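Local structure of putative beta-glucosidase (Bifidobacterium adolescentis, 5WAB) at residues A566-T571 / Y644-G649; E582-Y587 / A616-D621; V586-G591 / E624-Y629. The protein hydrolyses beta-glucosides as a glycoside hydrolase family 3 enzyme, and probably also releases terminal alpha-L-arabinopyranose from the ginsenoside Rb2. All coordinates share one frame; numbering follows the deposited sequence.

Contact 1 (A566-T571 / Y644-G649)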
ATOM      1  N   ALA A 566       7.273   4.788 -25.648  1.00 29.83           N
ATOM      2  CA  ALA A 566       6.410   3.910 -26.414  1.00 30.87           C
ATOM      3  C   ALA A 566       4.973   4.103 -25.952  1.00 31.85           C
ATOM      4  O   ALA A 566       4.703   4.734 -24.926  1.00 32.36           O
ATOM      5  CB  ALA A 566       6.838   2.445 -26.270  1.00 31.85           C
ATOM      6  N   HIS A 567       4.045   3.543 -26.722  1.00 31.92           N
ATOM      7  CA  HIS A 567       2.625   3.665 -26.436  1.00 31.09           C
ATOM      8  C   HIS A 567       1.954   2.327 -26.692  1.00 32.01           C
ATOM      9  O   HIS A 567       2.200   1.687 -27.717  1.00 31.84           O
ATOM     10  CB  HIS A 567       1.980   4.762 -27.292  1.00 30.44           C
ATOM     11  CG  HIS A 567       0.520   4.948 -27.032  1.00 30.21           C
ATOM     12  ND1 HIS A 567      -0.451   4.496 -27.900  1.00 30.43           N
ATOM     13  CD2 HIS A 567      -0.136   5.518 -25.995  1.00 29.60           C
ATOM     14  CE1 HIS A 567      -1.643   4.789 -27.412  1.00 30.77           C
ATOM     15  NE2 HIS A 567      -1.480   5.409 -26.256  1.00 30.84           N
ATOM     16  N   VAL A 568       1.074   1.925 -25.783  1.00 33.02           N
ATOM     17  CA  VAL A 568       0.444   0.612 -25.827  1.00 34.55           C
ATOM     18  C   VAL A 568      -1.035   0.776 -26.121  1.00 36.08           C
ATOM     19  O   VAL A 568      -1.707   1.627 -25.532  1.00 37.68           O
ATOM     20  CB  VAL A 568       0.633  -0.154 -24.511  1.00 32.53           C
ATOM     21  CG1 VAL A 568       0.127  -1.575 -24.674  1.00 35.01           C
ATOM     22  CG2 VAL A 568       2.087  -0.153 -24.134  1.00 33.23           C
ATOM     23  N   THR A 569      -1.547  -0.056 -27.015  1.00 38.03           N
ATOM     24  CA  THR A 569      -2.962  -0.043 -27.339  1.00 41.41           C
ATOM     25  C   THR A 569      -3.461  -1.477 -27.309  1.00 39.96           C
ATOM     26  O   THR A 569      -2.807  -2.360 -27.873  1.00 38.39           O
ATOM     27  CB  THR A 569      -3.135   0.593 -28.715  1.00 45.86           C
ATOM     28  OG1 THR A 569      -2.333   1.782 -28.743  1.00 46.39           O
ATOM     29  CG2 THR A 569      -4.626   0.958 -29.017  1.00 47.81           C
ATOM     30  N   ALA A 570      -4.595  -1.717 -26.645  1.00 39.51           N
ATOM     31  CA  ALA A 570      -5.147  -3.062 -26.530  1.00 34.77           C
ATOM     32  C   ALA A 570      -6.660  -3.008 -26.348  1.00 35.73           C
ATOM     33  O   ALA A 570      -7.211  -2.012 -25.873  1.00 35.58           O
ATOM     34  CB  ALA A 570      -4.508  -3.813 -25.363  1.00 34.77           C
ATOM     35  N   THR A 571      -7.323  -4.114 -26.697  1.00 39.65           N
ATOM     36  CA  THR A 571      -8.762  -4.277 -26.507  1.00 40.61           C
ATOM     37  C   THR A 571      -9.023  -5.427 -25.545  1.00 37.36           C
ATOM     38  O   THR A 571      -8.489  -6.528 -25.725  1.00 36.08           O
ATOM     39  CB  THR A 571      -9.484  -4.581 -27.823  1.00 45.92           C
ATOM     40  OG1 THR A 571      -9.302  -3.504 -28.748  1.00 47.35           O
ATOM     41  CG2 THR A 571     -10.985  -4.761 -27.560  1.00 34.74           C
ATOM     42  N   TYR A 644      13.247  -3.763 -25.776  1.00 26.87           N
ATOM     43  CA  TYR A 644      12.468  -3.922 -24.559  1.00 26.89           C
ATOM     44  C   TYR A 644      11.163  -4.599 -24.933  1.00 30.44           C
ATOM     45  O   TYR A 644      10.492  -4.177 -25.879  1.00 34.82           O
ATOM     46  CB  TYR A 644      12.184  -2.576 -23.883  1.00 23.95           C
ATOM     47  CG  TYR A 644      13.412  -1.844 -23.394  1.00 23.82           C
ATOM     48  CD1 TYR A 644      14.205  -1.115 -24.267  1.00 23.35           C
ATOM     49  CD2 TYR A 644      13.775  -1.874 -22.055  1.00 23.39           C
ATOM     50  CE1 TYR A 644      15.322  -0.442 -23.825  1.00 21.68           C
ATOM     51  CE2 TYR A 644      14.893  -1.201 -21.603  1.00 21.71           C
ATOM     52  CZ  TYR A 644      15.659  -0.487 -22.497  1.00 21.69           C
ATOM     53  OH  TYR A 644      16.773   0.182 -22.062  1.00 23.22           O
ATOM     54  N   THR A 645      10.804  -5.642 -24.195  1.00 28.65           N
ATOM     55  CA  THR A 645       9.574  -6.373 -24.462  1.00 29.18           C
ATOM     56  C   THR A 645       8.458  -5.799 -23.602  1.00 28.98           C
ATOM     57  O   THR A 645       8.591  -5.714 -22.375  1.00 28.60           O
ATOM     58  CB  THR A 645       9.743  -7.867 -24.181  1.00 28.30           C
ATOM     59  OG1 THR A 645      10.666  -8.437 -25.117  1.00 28.45           O
ATOM     60  CG2 THR A 645       8.407  -8.569 -24.319  1.00 28.39           C
ATOM     61  N   VAL A 646       7.378  -5.370 -24.247  1.00 28.52           N
ATOM     62  CA  VAL A 646       6.182  -4.907 -23.558  1.00 27.41           C
ATOM     63  C   VAL A 646       5.217  -6.080 -23.467  1.00 28.72           C
ATOM     64  O   VAL A 646       4.849  -6.669 -24.490  1.00 28.91           O
ATOM     65  CB  VAL A 646       5.541  -3.714 -24.281  1.00 27.76           C
ATOM     66  CG1 VAL A 646       4.291  -3.275 -23.551  1.00 28.20           C
ATOM     67  CG2 VAL A 646       6.532  -2.569 -24.379  1.00 27.56           C
ATOM     68  N   GLU A 647       4.835  -6.441 -22.244  1.00 28.42           N
ATOM     69  CA  GLU A 647       3.924  -7.545 -21.990  1.00 27.08           C
ATOM     70  C   GLU A 647       2.573  -7.003 -21.546  1.00 25.63           C
ATOM     71  O   GLU A 647       2.501  -6.107 -20.699  1.00 26.66           O
ATOM     72  CB  GLU A 647       4.484  -8.488 -20.922  1.00 27.24           C
ATOM     73  CG  GLU A 647       5.845  -9.072 -21.275  1.00 28.03           C
ATOM     74  CD  GLU A 647       6.504  -9.774 -20.102  1.00 27.66           C
ATOM     75  OE1 GLU A 647       6.104  -9.510 -18.948  1.00 26.84           O
ATOM     76  OE2 GLU A 647       7.435 -10.579 -20.335  1.00 28.13           O
ATOM     77  N   VAL A 648       1.503  -7.562 -22.101  1.00 24.79           N
ATOM     78  CA  VAL A 648       0.139  -7.175 -21.762  1.00 23.65           C
ATOM     79  C   VAL A 648      -0.589  -8.418 -21.277  1.00 23.92           C
ATOM     80  O   VAL A 648      -0.545  -9.466 -21.931  1.00 24.66           O
ATOM     81  CB  VAL A 648      -0.591  -6.541 -22.961  1.00 24.77           C
ATOM     82  CG1 VAL A 648      -1.989  -6.101 -22.559  1.00 24.59           C
ATOM     83  CG2 VAL A 648       0.207  -5.373 -23.511  1.00 23.63           C
ATOM     84  N   GLY A 649      -1.235  -8.310 -20.129  1.00 23.38           N
ATOM     85  CA  GLY A 649      -1.926  -9.452 -19.576  1.00 23.96           C
ATOM     86  C   GLY A 649      -2.804  -9.075 -18.408  1.00 23.80           C
ATOM     87  O   GLY A 649      -3.130  -7.905 -18.199  1.00 23.27           O
TER
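Val-568 sits opposite the interval between Val-646 and Val-648 and gives one methyl to each. Its CG2, the branch beside the backbone N, meets Val-646 CG1 at 3.9 Å, while its CG1, beside the carbonyl carbon, meets Val-648 CG2 at 4.0 Å. The two methyls are spread along the strand because CG1 stands anti to the backbone N (chi1 -172°), so one branch reaches back along the chain and the other forward. Val-646 and Val-648 hold the same conformation, with chi1 at 179° for Val-646. In both pairs the side chains start from opposite strands and pass alongside each other, methyl beside methyl, instead of meeting head-on. Val-648 also uses both branches: its CG1 turns on to Ala-570, whose CB lies 4.4 Å away and makes the loosest of the three contacts. The result is a zigzag in which Val-646, Val-568, Val-648 and Ala-570 follow one another across the interface.

No hydrogen bond links the two segments. The CA atoms of Val-568 and Val-646 are 8.3 Å apart, a spacing that side chains have to fill. Each strand bonds through its backbone within its own sheet, Val-568 with Phe-620 in one and Thr-645 with Ala-589 in the other. Val-556 and Val-558 of strand 551-560 extend the apolar layer against Val-648 and Val-646. Segment axes that approach to 9.5 Å and run in nearly the same direction, 28° apart, joined by buried aliphatic side chains alone, are characteristic of the two face-packed sheets of the fibronectin type III-like beta sandwich.

Contact 2 (E582-Y587 / A616-D621)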
ATOM      1  N   GLU A 582     -12.216  -6.290 -15.184  1.00 30.75           N
ATOM      2  CA  GLU A 582     -10.923  -6.902 -15.457  1.00 31.12           C
ATOM      3  C   GLU A 582      -9.840  -5.843 -15.341  1.00 29.81           C
ATOM      4  O   GLU A 582     -10.041  -4.693 -15.739  1.00 31.02           O
ATOM      5  CB  GLU A 582     -10.902  -7.535 -16.859  1.00 33.26           C
ATOM      6  CG  GLU A 582      -9.573  -8.146 -17.288  1.00 33.22           C
ATOM      7  CD  GLU A 582      -9.160  -9.327 -16.436  1.00 34.06           C
ATOM      8  OE1 GLU A 582      -9.478 -10.476 -16.816  1.00 35.04           O
ATOM      9  OE2 GLU A 582      -8.529  -9.106 -15.381  1.00 33.75           O
ATOM     10  N   THR A 583      -8.694  -6.227 -14.791  1.00 27.60           N
ATOM     11  CA  THR A 583      -7.578  -5.308 -14.613  1.00 26.30           C
ATOM     12  C   THR A 583      -6.444  -5.732 -15.536  1.00 26.19           C
ATOM     13  O   THR A 583      -5.734  -6.703 -15.252  1.00 25.85           O
ATOM     14  CB  THR A 583      -7.123  -5.274 -13.157  1.00 25.62           C
ATOM     15  OG1 THR A 583      -8.198  -4.799 -12.341  1.00 26.28           O
ATOM     16  CG2 THR A 583      -5.924  -4.345 -12.998  1.00 24.21           C
ATOM     17  N   VAL A 584      -6.266  -4.989 -16.625  1.00 26.58           N
ATOM     18  CA  VAL A 584      -5.197  -5.258 -17.579  1.00 25.64           C
ATOM     19  C   VAL A 584      -3.901  -4.675 -17.040  1.00 23.97           C
ATOM     20  O   VAL A 584      -3.876  -3.556 -16.515  1.00 22.78           O
ATOM     21  CB  VAL A 584      -5.544  -4.672 -18.959  1.00 26.64           C
ATOM     22  CG1 VAL A 584      -4.412  -4.917 -19.950  1.00 26.44           C
ATOM     23  CG2 VAL A 584      -6.849  -5.262 -19.474  1.00 28.05           C
ATOM     24  N   GLN A 585      -2.815  -5.433 -17.171  1.00 24.28           N
ATOM     25  CA  GLN A 585      -1.530  -5.074 -16.592  1.00 24.02           C
ATOM     26  C   GLN A 585      -0.467  -5.056 -17.679  1.00 24.14           C
ATOM     27  O   GLN A 585      -0.459  -5.913 -18.567  1.00 24.81           O
ATOM     28  CB  GLN A 585      -1.141  -6.058 -15.468  1.00 23.17           C
ATOM     29  CG  GLN A 585      -2.268  -6.284 -14.460  1.00 22.36           C
ATOM     30  CD  GLN A 585      -2.017  -7.433 -13.501  1.00 21.90           C
ATOM     31  OE1 GLN A 585      -0.874  -7.806 -13.237  1.00 20.38           O
ATOM     32  NE2 GLN A 585      -3.096  -7.995 -12.966  1.00 23.26           N
ATOM     33  N   VAL A 586       0.426  -4.073 -17.607  1.00 23.63           N
ATOM     34  CA  VAL A 586       1.508  -3.910 -18.569  1.00 24.03           C
ATOM     35  C   VAL A 586       2.827  -4.042 -17.824  1.00 23.49           C
ATOM     36  O   VAL A 586       3.049  -3.357 -16.819  1.00 23.59           O
ATOM     37  CB  VAL A 586       1.431  -2.557 -19.303  1.00 23.53           C
ATOM     38  CG1 VAL A 586       2.655  -2.363 -20.192  1.00 23.48           C
ATOM     39  CG2 VAL A 586       0.153  -2.467 -20.120  1.00 24.03           C
ATOM     40  N   TYR A 587       3.684  -4.941 -18.303  1.00 22.33           N
ATOM     41  CA  TYR A 587       5.022  -5.139 -17.768  1.00 21.98           C
ATOM     42  C   TYR A 587       6.055  -4.806 -18.835  1.00 22.69           C
ATOM     43  O   TYR A 587       5.791  -4.931 -20.033  1.00 24.76           O
ATOM     44  CB  TYR A 587       5.213  -6.586 -17.283  1.00 22.31           C
ATOM     45  CG  TYR A 587       4.303  -6.972 -16.138  1.00 21.35           C
ATOM     46  CD1 TYR A 587       2.987  -7.345 -16.364  1.00 20.28           C
ATOM     47  CD2 TYR A 587       4.769  -6.979 -14.832  1.00 19.88           C
ATOM     48  CE1 TYR A 587       2.157  -7.692 -15.323  1.00 20.13           C
ATOM     49  CE2 TYR A 587       3.947  -7.326 -13.787  1.00 19.25           C
ATOM     50  CZ  TYR A 587       2.642  -7.681 -14.036  1.00 19.51           C
ATOM     51  OH  TYR A 587       1.823  -8.028 -12.990  1.00 19.54           O
ATOM     52  N   ALA A 616     -13.747  -2.952 -24.721  1.00 42.20           N
ATOM     53  CA  ALA A 616     -13.238  -1.618 -24.450  1.00 40.23           C
ATOM     54  C   ALA A 616     -11.814  -1.504 -24.963  1.00 39.40           C
ATOM     55  O   ALA A 616     -11.010  -2.429 -24.808  1.00 37.43           O
ATOM     56  CB  ALA A 616     -13.276  -1.288 -22.957  1.00 38.40           C
ATOM     57  N   GLU A 617     -11.500  -0.354 -25.549  1.00 41.95           N
ATOM     58  CA  GLU A 617     -10.150  -0.074 -26.012  1.00 41.78           C
ATOM     59  C   GLU A 617      -9.435   0.762 -24.962  1.00 37.64           C
ATOM     60  O   GLU A 617      -9.921   1.836 -24.582  1.00 38.56           O
ATOM     61  CB  GLU A 617     -10.149   0.663 -27.348  1.00 46.49           C
ATOM     62  CG  GLU A 617      -8.783   0.784 -27.927  1.00 48.75           C
ATOM     63  CD  GLU A 617      -8.412  -0.520 -28.568  1.00 52.97           C
ATOM     64  OE1 GLU A 617      -9.261  -1.398 -28.575  1.00 55.07           O
ATOM     65  OE2 GLU A 617      -7.302  -0.678 -29.081  1.00 55.90           O
ATOM     66  N   ILE A 618      -8.278   0.280 -24.508  1.00 34.81           N
ATOM     67  CA  ILE A 618      -7.541   0.955 -23.451  1.00 32.71           C
ATOM     68  C   ILE A 618      -6.124   1.207 -23.941  1.00 32.67           C
ATOM     69  O   ILE A 618      -5.574   0.432 -24.730  1.00 31.88           O
ATOM     70  CB  ILE A 618      -7.520   0.150 -22.139  1.00 31.36           C
ATOM     71  CG1 ILE A 618      -7.145  -1.298 -22.399  1.00 31.18           C
ATOM     72  CG2 ILE A 618      -8.888   0.198 -21.471  1.00 33.11           C
ATOM     73  CD1 ILE A 618      -6.951  -2.100 -21.143  1.00 31.26           C
ATOM     74  N   THR A 619      -5.528   2.295 -23.460  1.00 28.92           N
ATOM     75  CA  THR A 619      -4.186   2.680 -23.867  1.00 28.71           C
ATOM     76  C   THR A 619      -3.298   2.887 -22.648  1.00 28.17           C
ATOM     77  O   THR A 619      -3.773   3.229 -21.562  1.00 27.32           O
ATOM     78  CB  THR A 619      -4.178   3.961 -24.726  1.00 31.10           C
ATOM     79  OG1 THR A 619      -4.747   5.040 -23.979  1.00 32.91           O
ATOM     80  CG2 THR A 619      -4.974   3.759 -26.009  1.00 33.78           C
ATOM     81  N   PHE A 620      -1.996   2.693 -22.852  1.00 27.49           N
ATOM     82  CA  PHE A 620      -0.992   2.896 -21.817  1.00 26.42           C
ATOM     83  C   PHE A 620       0.133   3.744 -22.389  1.00 26.77           C
ATOM     84  O   PHE A 620       0.651   3.443 -23.468  1.00 26.50           O
ATOM     85  CB  PHE A 620      -0.425   1.560 -21.314  1.00 25.63           C
ATOM     86  CG  PHE A 620      -1.467   0.588 -20.807  1.00 26.50           C
ATOM     87  CD1 PHE A 620      -1.804   0.544 -19.463  1.00 26.70           C
ATOM     88  CD2 PHE A 620      -2.083  -0.303 -21.672  1.00 27.64           C
ATOM     89  CE1 PHE A 620      -2.750  -0.356 -18.998  1.00 27.18           C
ATOM     90  CE2 PHE A 620      -3.025  -1.206 -21.212  1.00 28.19           C
ATOM     91  CZ  PHE A 620      -3.357  -1.234 -19.873  1.00 27.58           C
ATOM     92  N   ASP A 621       0.497   4.807 -21.676  1.00 28.07           N
ATOM     93  CA  ASP A 621       1.693   5.576 -21.985  1.00 28.96           C
ATOM     94  C   ASP A 621       2.867   4.992 -21.208  1.00 26.98           C
ATOM     95  O   ASP A 621       2.757   4.736 -20.006  1.00 25.62           O
ATOM     96  CB  ASP A 621       1.499   7.050 -21.622  1.00 33.69           C
ATOM     97  CG  ASP A 621       0.719   7.819 -22.675  1.00 39.56           C
ATOM     98  OD1 ASP A 621       0.745   7.421 -23.859  1.00 42.01           O
ATOM     99  OD2 ASP A 621       0.081   8.832 -22.316  1.00 42.94           O
TER
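Val-584 and Val-586 face Ile-618 and Phe-620 across the core of the fibronectin type III-like beta sandwich, where strands 580-590 and 615-622 belong to opposing sheets. The first segment starts at Glu-582, whose OE2 uses its anti lone pair to accept a bent bond from Thr-583 N at 2.9 Å (137°) and forms a salt bridge with Lys-493. Thr-583 points away from the core. Val-584 turns inward: its CG2 touches Ile-618 CD1 at 3.6 Å, and its CG1 reaches Phe-620 CZ at 3.8 Å. Ile-618 holds CG1 between its backbone N and carbonyl carbon (chi1 48°), an uncommon rotamer, with CD1 extended against Val-584.

Gln-585 points away again, and Val-586 returns to the core. Its CG2 lies almost squarely over one face of the Phe-620 ring, 3.4 Å from the ring centroid, a CH-pi contact in which this one methyl touches all six ring carbons. Replacing Phe-620 with an alanine would probably leave Val-586 CG2 without the face it rests on and open a gap beside Val-584 CG1.

The segment closes with Tyr-587 on the outer side of the sheet, its ring stacked with His-600. From there Tyr-587 OH donates to Gln-585 OE1 at 2.7 Å, with a C=O...donor angle of 165°.

Contact 3 (V586-G591 / E624-Y629)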
ATOM      1  N   VAL A 586       0.426  -4.073 -17.607  1.00 23.63           N
ATOM      2  CA  VAL A 586       1.508  -3.910 -18.569  1.00 24.03           C
ATOM      3  C   VAL A 586       2.827  -4.042 -17.824  1.00 23.49           C
ATOM      4  O   VAL A 586       3.049  -3.357 -16.819  1.00 23.59           O
ATOM      5  CB  VAL A 586       1.431  -2.557 -19.303  1.00 23.53           C
ATOM      6  CG1 VAL A 586       2.655  -2.363 -20.192  1.00 23.48           C
ATOM      7  CG2 VAL A 586       0.153  -2.467 -20.120  1.00 24.03           C
ATOM      8  N   TYR A 587       3.684  -4.941 -18.303  1.00 22.33           N
ATOM      9  CA  TYR A 587       5.022  -5.139 -17.768  1.00 21.98           C
ATOM     10  C   TYR A 587       6.055  -4.806 -18.835  1.00 22.69           C
ATOM     11  O   TYR A 587       5.791  -4.931 -20.033  1.00 24.76           O
ATOM     12  CB  TYR A 587       5.213  -6.586 -17.283  1.00 22.31           C
ATOM     13  CG  TYR A 587       4.303  -6.972 -16.138  1.00 21.35           C
ATOM     14  CD1 TYR A 587       2.987  -7.345 -16.364  1.00 20.28           C
ATOM     15  CD2 TYR A 587       4.769  -6.979 -14.832  1.00 19.88           C
ATOM     16  CE1 TYR A 587       2.157  -7.692 -15.323  1.00 20.13           C
ATOM     17  CE2 TYR A 587       3.947  -7.326 -13.787  1.00 19.25           C
ATOM     18  CZ  TYR A 587       2.642  -7.681 -14.036  1.00 19.51           C
ATOM     19  OH  TYR A 587       1.823  -8.028 -12.990  1.00 19.54           O
ATOM     20  N   VAL A 588       7.230  -4.362 -18.401  1.00 20.21           N
ATOM     21  CA  VAL A 588       8.342  -4.099 -19.306  1.00 21.05           C
ATOM     22  C   VAL A 588       9.426  -5.126 -19.022  1.00 20.70           C
ATOM     23  O   VAL A 588       9.939  -5.201 -17.898  1.00 19.85           O
ATOM     24  CB  VAL A 588       8.880  -2.667 -19.162  1.00 20.97           C
ATOM     25  CG1 VAL A 588      10.214  -2.531 -19.881  1.00 20.69           C
ATOM     26  CG2 VAL A 588       7.872  -1.671 -19.723  1.00 20.43           C
ATOM     27  N   ALA A 589       9.775  -5.913 -20.040  1.00 22.47           N
ATOM     28  CA  ALA A 589      10.801  -6.945 -19.919  1.00 23.40           C
ATOM     29  C   ALA A 589      12.036  -6.502 -20.690  1.00 24.65           C
ATOM     30  O   ALA A 589      12.086  -6.643 -21.922  1.00 26.21           O
ATOM     31  CB  ALA A 589      10.296  -8.294 -20.441  1.00 23.55           C
ATOM     32  N   PRO A 590      13.052  -5.971 -20.020  1.00 23.76           N
ATOM     33  CA  PRO A 590      14.217  -5.444 -20.728  1.00 24.79           C
ATOM     34  C   PRO A 590      15.195  -6.541 -21.105  1.00 25.79           C
ATOM     35  O   PRO A 590      15.255  -7.608 -20.489  1.00 23.36           O
ATOM     36  CB  PRO A 590      14.838  -4.485 -19.708  1.00 24.28           C
ATOM     37  CG  PRO A 590      14.491  -5.111 -18.394  1.00 23.71           C
ATOM     38  CD  PRO A 590      13.138  -5.748 -18.567  1.00 22.32           C
ATOM     39  N   GLY A 591      15.975  -6.253 -22.143  1.00 26.86           N
ATOM     40  CA  GLY A 591      17.049  -7.137 -22.529  1.00 28.36           C
ATOM     41  C   GLY A 591      18.237  -7.035 -21.598  1.00 28.80           C
ATOM     42  O   GLY A 591      18.225  -6.316 -20.599  1.00 27.47           O
ATOM     43  N   GLU A 624       9.912   7.497 -20.415  1.00 29.93           N
ATOM     44  CA  GLU A 624      11.290   7.027 -20.331  1.00 31.15           C
ATOM     45  C   GLU A 624      11.551   6.266 -19.033  1.00 26.40           C
ATOM     46  O   GLU A 624      12.375   5.345 -19.012  1.00 23.34           O
ATOM     47  CB  GLU A 624      12.252   8.201 -20.476  1.00 36.49           C
ATOM     48  CG  GLU A 624      12.168   8.885 -21.827  1.00 41.72           C
ATOM     49  CD  GLU A 624      13.199   9.989 -21.979  1.00 47.05           C
ATOM     50  OE1 GLU A 624      13.896  10.296 -20.986  1.00 48.97           O
ATOM     51  OE2 GLU A 624      13.311  10.552 -23.091  1.00 50.61           O
ATOM     52  N   ARG A 625      10.882   6.648 -17.941  1.00 24.85           N
ATOM     53  CA  ARG A 625      11.055   5.950 -16.673  1.00 23.48           C
ATOM     54  C   ARG A 625      10.509   4.523 -16.701  1.00 26.32           C
ATOM     55  O   ARG A 625      10.885   3.711 -15.848  1.00 29.58           O
ATOM     56  CB  ARG A 625      10.402   6.742 -15.543  1.00 21.86           C
ATOM     57  CG  ARG A 625      11.226   7.937 -15.054  1.00 22.10           C
ATOM     58  CD  ARG A 625      12.422   7.479 -14.218  1.00 20.85           C
ATOM     59  NE  ARG A 625      11.993   6.751 -13.025  1.00 19.66           N
ATOM     60  CZ  ARG A 625      11.676   7.323 -11.868  1.00 20.07           C
ATOM     61  NH1 ARG A 625      11.752   8.644 -11.732  1.00 20.76           N
ATOM     62  NH2 ARG A 625      11.285   6.571 -10.846  1.00 17.07           N
ATOM     63  N   ALA A 626       9.644   4.188 -17.660  1.00 25.01           N
ATOM     64  CA  ALA A 626       9.194   2.807 -17.782  1.00 23.55           C
ATOM     65  C   ALA A 626      10.297   1.886 -18.278  1.00 22.04           C
ATOM     66  O   ALA A 626      10.159   0.663 -18.171  1.00 19.62           O
ATOM     67  CB  ALA A 626       7.992   2.713 -18.720  1.00 25.46           C
ATOM     68  N   PHE A 627      11.374   2.447 -18.837  1.00 22.35           N
ATOM     69  CA  PHE A 627      12.475   1.672 -19.396  1.00 21.28           C
ATOM     70  C   PHE A 627      13.810   1.973 -18.731  1.00 20.70           C
ATOM     71  O   PHE A 627      14.844   1.479 -19.196  1.00 21.72           O
ATOM     72  CB  PHE A 627      12.594   1.931 -20.902  1.00 21.47           C
ATOM     73  CG  PHE A 627      11.325   1.674 -21.662  1.00 21.87           C
ATOM     74  CD1 PHE A 627      10.998   0.392 -22.075  1.00 21.24           C
ATOM     75  CD2 PHE A 627      10.469   2.715 -21.980  1.00 21.62           C
ATOM     76  CE1 PHE A 627       9.837   0.151 -22.771  1.00 20.95           C
ATOM     77  CE2 PHE A 627       9.304   2.481 -22.680  1.00 21.51           C
ATOM     78  CZ  PHE A 627       8.987   1.196 -23.077  1.00 21.70           C
ATOM     79  N   ALA A 628      13.825   2.749 -17.653  1.00 20.04           N
ATOM     80  CA  ALA A 628      15.064   3.256 -17.082  1.00 19.94           C
ATOM     81  C   ALA A 628      15.357   2.609 -15.737  1.00 20.00           C
ATOM     82  O   ALA A 628      14.466   2.464 -14.895  1.00 20.71           O
ATOM     83  CB  ALA A 628      15.001   4.776 -16.911  1.00 17.74           C
ATOM     84  N   TYR A 629      16.619   2.259 -15.522  1.00 18.69           N
ATOM     85  CA  TYR A 629      17.093   1.850 -14.213  1.00 20.65           C
ATOM     86  C   TYR A 629      17.933   2.968 -13.615  1.00 21.00           C
ATOM     87  O   TYR A 629      18.348   3.898 -14.307  1.00 21.87           O
ATOM     88  CB  TYR A 629      17.911   0.551 -14.284  1.00 19.61           C
ATOM     89  CG  TYR A 629      19.121   0.590 -15.207  1.00 21.13           C
ATOM     90  CD1 TYR A 629      20.332   1.133 -14.787  1.00 20.89           C
ATOM     91  CD2 TYR A 629      19.052   0.067 -16.499  1.00 21.01           C
ATOM     92  CE1 TYR A 629      21.437   1.159 -15.624  1.00 18.56           C
ATOM     93  CE2 TYR A 629      20.151   0.092 -17.345  1.00 20.55           C
ATOM     94  CZ  TYR A 629      21.340   0.640 -16.901  1.00 21.21           C
ATOM     95  OH  TYR A 629      22.435   0.659 -17.733  1.00 21.76           O
TER
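The Phe-627 ring takes Val-588 at a slant, neither squarely over a face nor along its rim: Val-588 CG1 lies 3.7 Å from Phe-627 CD1 and 4.0 Å from Phe-627 CE1. Val-588 CG2 comes next, 4.1 Å from the same Phe-627 CE1, and the two side chains cross at about a right angle. Tyr-644 of the strand beside 580-590 meets the Phe-627 ring edge-to-face, and Leu-622 packs on it as well. The CB of Phe-627 does not itself point at the strand. With CG anti to the carbonyl carbon and beside the backbone N (chi1 -55°), the ring is carried nearer to Val-588 than the CB direction alone would bring it.

The second flat group is the peptide after Ala-626. Its oxygen faces the fork of Val-588, with Val-588 CG1 and Val-588 CG2 each 3.6 Å from Ala-626 O. This is a packing contact and not a hydrogen bond; Ala-626 CB adds a looser touch to Val-588 CG2 at 4.5 Å.

Here the chain leaves strand 615-622 of one sheet of the fibronectin type III-like sandwich and makes a short 3-10 turn before the hairpin of strands 628-631 and 636-639. Phe-627 N bonds to Glu-624 O at 3.1 Å, the i to i+3 bond of such a turn, and both the Ala-626 carbonyl and the Phe-627 ring come from this turn to meet Val-588. Opposite them, Val-588 is held in its sheet by backbone bonding to Glu-601. Arg-625 forms a salt bridge with Glu-185 of helix 182-190, tying the sandwich to the N-terminal domain, and lies against Trp-637 as a cation-pi partner.

How the contacts relate
All three contacts are buried and carry no hydrogen bond from segment to segment. Contacts 1 and 2 join the same two sheets of the sandwich: strands 566-574 and 615-622 are neighbours in one, 642-648 and 580-590 in the other. Contact 1 is purely aliphatic, whereas contact 2 brings in an aromatic face. Contact 3 continues along strand 580-590, sharing Val-586 and Tyr-587 with contact 2, but its partner is a 3-10 turn, so a backbone carbonyl joins the apolar packing. Between contacts, polar backbone pairing takes over: Gly-649 O lies 2.7 Å from Gln-585 N, and Glu-647 N lies 2.8 Å from Tyr-587 O, both probable hydrogen bonds within one sheet.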